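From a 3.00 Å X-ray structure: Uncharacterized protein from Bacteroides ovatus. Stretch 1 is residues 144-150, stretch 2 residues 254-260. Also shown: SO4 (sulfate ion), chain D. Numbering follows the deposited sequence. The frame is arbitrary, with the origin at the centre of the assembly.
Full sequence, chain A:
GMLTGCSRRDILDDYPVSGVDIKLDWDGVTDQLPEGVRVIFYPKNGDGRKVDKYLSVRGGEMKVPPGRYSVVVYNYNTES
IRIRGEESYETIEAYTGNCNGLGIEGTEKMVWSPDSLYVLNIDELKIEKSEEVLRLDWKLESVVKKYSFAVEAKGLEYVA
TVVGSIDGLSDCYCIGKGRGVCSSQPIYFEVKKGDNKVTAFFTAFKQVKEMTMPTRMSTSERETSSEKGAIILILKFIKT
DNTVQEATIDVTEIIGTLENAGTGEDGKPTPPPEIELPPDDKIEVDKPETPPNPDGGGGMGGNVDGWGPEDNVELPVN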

# COMPACT_ATOMS: atom_id res chain seq x y z
N VAL A 144 -4.78 0.75 -0.49
CA VAL A 144 -4.36 -0.62 -0.79
C VAL A 144 -5.50 -1.36 -1.47
O VAL A 144 -6.57 -1.50 -0.87
CB VAL A 144 -3.88 -1.38 0.47
CG1 VAL A 144 -3.55 -2.82 0.11
CG2 VAL A 144 -2.70 -0.69 1.12
N LYS A 145 -5.27 -1.83 -2.71
CA LYS A 145 -6.24 -2.61 -3.51
C LYS A 145 -6.06 -4.11 -3.22
O LYS A 145 -4.92 -4.57 -3.16
CB LYS A 145 -6.08 -2.33 -5.04
CG LYS A 145 -6.56 -0.95 -5.58
CD LYS A 145 -6.76 -0.93 -7.13
CE LYS A 145 -7.43 0.32 -7.75
NZ LYS A 145 -6.48 1.29 -8.45
N LYS A 146 -7.16 -4.86 -3.00
CA LYS A 146 -7.12 -6.32 -2.82
C LYS A 146 -7.37 -7.00 -4.16
O LYS A 146 -8.23 -6.56 -4.94
CB LYS A 146 -8.16 -6.82 -1.82
CG LYS A 146 -8.12 -6.27 -0.40
CD LYS A 146 -9.44 -6.65 0.29
CE LYS A 146 -9.61 -6.09 1.68
NZ LYS A 146 -11.05 -6.07 2.10
N TYR A 147 -6.67 -8.11 -4.42
CA TYR A 147 -6.83 -8.92 -5.63
C TYR A 147 -6.93 -10.40 -5.25
O TYR A 147 -6.41 -10.82 -4.21
CB TYR A 147 -5.65 -8.74 -6.57
CG TYR A 147 -5.35 -7.32 -7.00
CD1 TYR A 147 -4.53 -6.50 -6.22
CD2 TYR A 147 -5.74 -6.85 -8.25
CE1 TYR A 147 -4.20 -5.21 -6.63
CE2 TYR A 147 -5.40 -5.57 -8.68
CZ TYR A 147 -4.62 -4.75 -7.87
OH TYR A 147 -4.29 -3.47 -8.27
N SER A 148 -7.60 -11.18 -6.09
CA SER A 148 -7.76 -12.62 -5.95
C SER A 148 -7.88 -13.22 -7.34
O SER A 148 -8.33 -12.53 -8.26
CB SER A 148 -8.98 -12.97 -5.09
OG SER A 148 -10.22 -12.70 -5.72
N PHE A 149 -7.48 -14.48 -7.52
CA PHE A 149 -7.64 -15.17 -8.79
C PHE A 149 -7.65 -16.67 -8.57
O PHE A 149 -7.31 -17.17 -7.49
CB PHE A 149 -6.53 -14.79 -9.79
CG PHE A 149 -5.18 -15.38 -9.46
CD1 PHE A 149 -4.81 -16.64 -9.93
CD2 PHE A 149 -4.28 -14.68 -8.67
CE1 PHE A 149 -3.58 -17.19 -9.59
CE2 PHE A 149 -3.03 -15.23 -8.36
CZ PHE A 149 -2.70 -16.48 -8.82
N ALA A 150 -8.03 -17.39 -9.61
CA ALA A 150 -8.01 -18.84 -9.64
C ALA A 150 -7.61 -19.28 -11.04
O ALA A 150 -8.06 -18.69 -12.02
CB ALA A 150 -9.36 -19.41 -9.24
N ILE A 254 -6.09 -7.93 -17.97
CA ILE A 254 -7.19 -8.39 -17.12
C ILE A 254 -7.00 -8.05 -15.65
O ILE A 254 -7.79 -8.50 -14.82
CB ILE A 254 -7.42 -9.92 -17.27
CG1 ILE A 254 -6.17 -10.76 -16.94
CG2 ILE A 254 -7.94 -10.25 -18.63
CD1 ILE A 254 -6.46 -11.94 -16.04
N ILE A 255 -5.96 -7.28 -15.30
CA ILE A 255 -5.66 -7.02 -13.89
C ILE A 255 -6.90 -6.47 -13.11
O ILE A 255 -7.14 -6.93 -11.98
CB ILE A 255 -4.39 -6.15 -13.68
CG1 ILE A 255 -4.02 -6.03 -12.19
CG2 ILE A 255 -4.49 -4.80 -14.36
CD1 ILE A 255 -3.72 -7.37 -11.47
N GLY A 256 -7.69 -5.59 -13.73
CA GLY A 256 -8.89 -5.05 -13.11
C GLY A 256 -9.95 -6.09 -12.77
O GLY A 256 -10.67 -5.93 -11.79
N THR A 257 -10.04 -7.16 -13.59
CA THR A 257 -10.97 -8.29 -13.40
C THR A 257 -10.71 -8.98 -12.04
O THR A 257 -11.65 -9.48 -11.41
CB THR A 257 -10.77 -9.29 -14.57
OG1 THR A 257 -11.05 -8.63 -15.79
CG2 THR A 257 -11.62 -10.55 -14.46
N LEU A 258 -9.44 -8.96 -11.58
CA LEU A 258 -8.95 -9.62 -10.38
C LEU A 258 -9.19 -8.81 -9.09
O LEU A 258 -9.23 -9.42 -8.00
CB LEU A 258 -7.47 -9.96 -10.55
CG LEU A 258 -7.10 -10.68 -11.87
CD1 LEU A 258 -5.63 -10.92 -11.95
CD2 LEU A 258 -7.81 -12.01 -11.99
N GLU A 259 -9.41 -7.48 -9.19
CA GLU A 259 -9.70 -6.66 -8.01
C GLU A 259 -11.00 -7.11 -7.32
O GLU A 259 -11.89 -7.61 -8.00
CB GLU A 259 -9.87 -5.17 -8.38
CG GLU A 259 -8.76 -4.52 -9.20
CD GLU A 259 -8.82 -3.01 -9.31
OE1 GLU A 259 -9.77 -2.39 -8.77
OE2 GLU A 259 -7.90 -2.44 -9.93
N ASN A 260 -11.15 -6.89 -6.00
CA ASN A 260 -12.41 -7.21 -5.34
C ASN A 260 -12.72 -6.22 -4.21
O ASN A 260 -13.76 -6.30 -3.56
CB ASN A 260 -12.43 -8.65 -4.84
CG ASN A 260 -11.52 -8.91 -3.68
OD1 ASN A 260 -10.43 -9.43 -3.84
ND2 ASN A 260 -11.99 -8.62 -2.48
S SO4 D . -11.47 -3.46 5.35
O1 SO4 D . -10.49 -4.32 6.04
O2 SO4 D . -12.58 -3.14 6.24
O3 SO4 D . -10.80 -2.23 4.91
O4 SO4 D . -12.01 -4.17 4.19

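The middle of a strand meets a weakly bonded helical turn and the residues that follow it, and a single beta bridge joins the two. Y147 pairs with E259, their CA atoms 4.4 Å apart, and the hydrogen bonds lie on the neighbours: S148 N gives to L258 O at 3.1 Å, and N260 N gives to K146 O, also at 3.1 Å. Y147 thus sits between the two bonds. The same carbonyls take CA-H contacts, E259 CA to K146 O and Y147 CA to L258 O, each 3.4 Å, so each acceptor draws on two neighbouring polarised hydrogens.

Before the bridge, the chain of stretch 2 is wound up, with L258 N bonded to I255 O at 3.1 Å. I255 leaves its backbone sideways, but its end comes nearer the strand, and its side chain joins those of L258 and E259 around the Y147 ring. The ring is the main bump. Its CB leaves sideways, but with chi1 in m its end comes nearer to stretch 2, where CE2 lies 3.7 Å from I255 CD1 and 3.6 Å from E259 CG, while CD2 lies 4.2 Å from L258 CB. The aliphatic part of the glutamate thus serves as packing surface. L258 also reaches along the strand, its CD2 3.8 Å from F149 CB; the F149 ring itself leads away.

Beyond the ring the pairings are more polar. E259 starts away from the strand, yet its end comes nearer, placing OE2 3.4 Å from K145 CD. The charges attract at longer range, K145 NZ and E259 OE2 being 4.3 Å apart, beyond a salt bridge. N260 turns its amide end in, OD1 lying 4.0 Å from K146 CB and 3.8 Å from S148 OG. The end of K146 leads away, and its NZ hydrogen-bonds sulfate O4 at 3.0 Å.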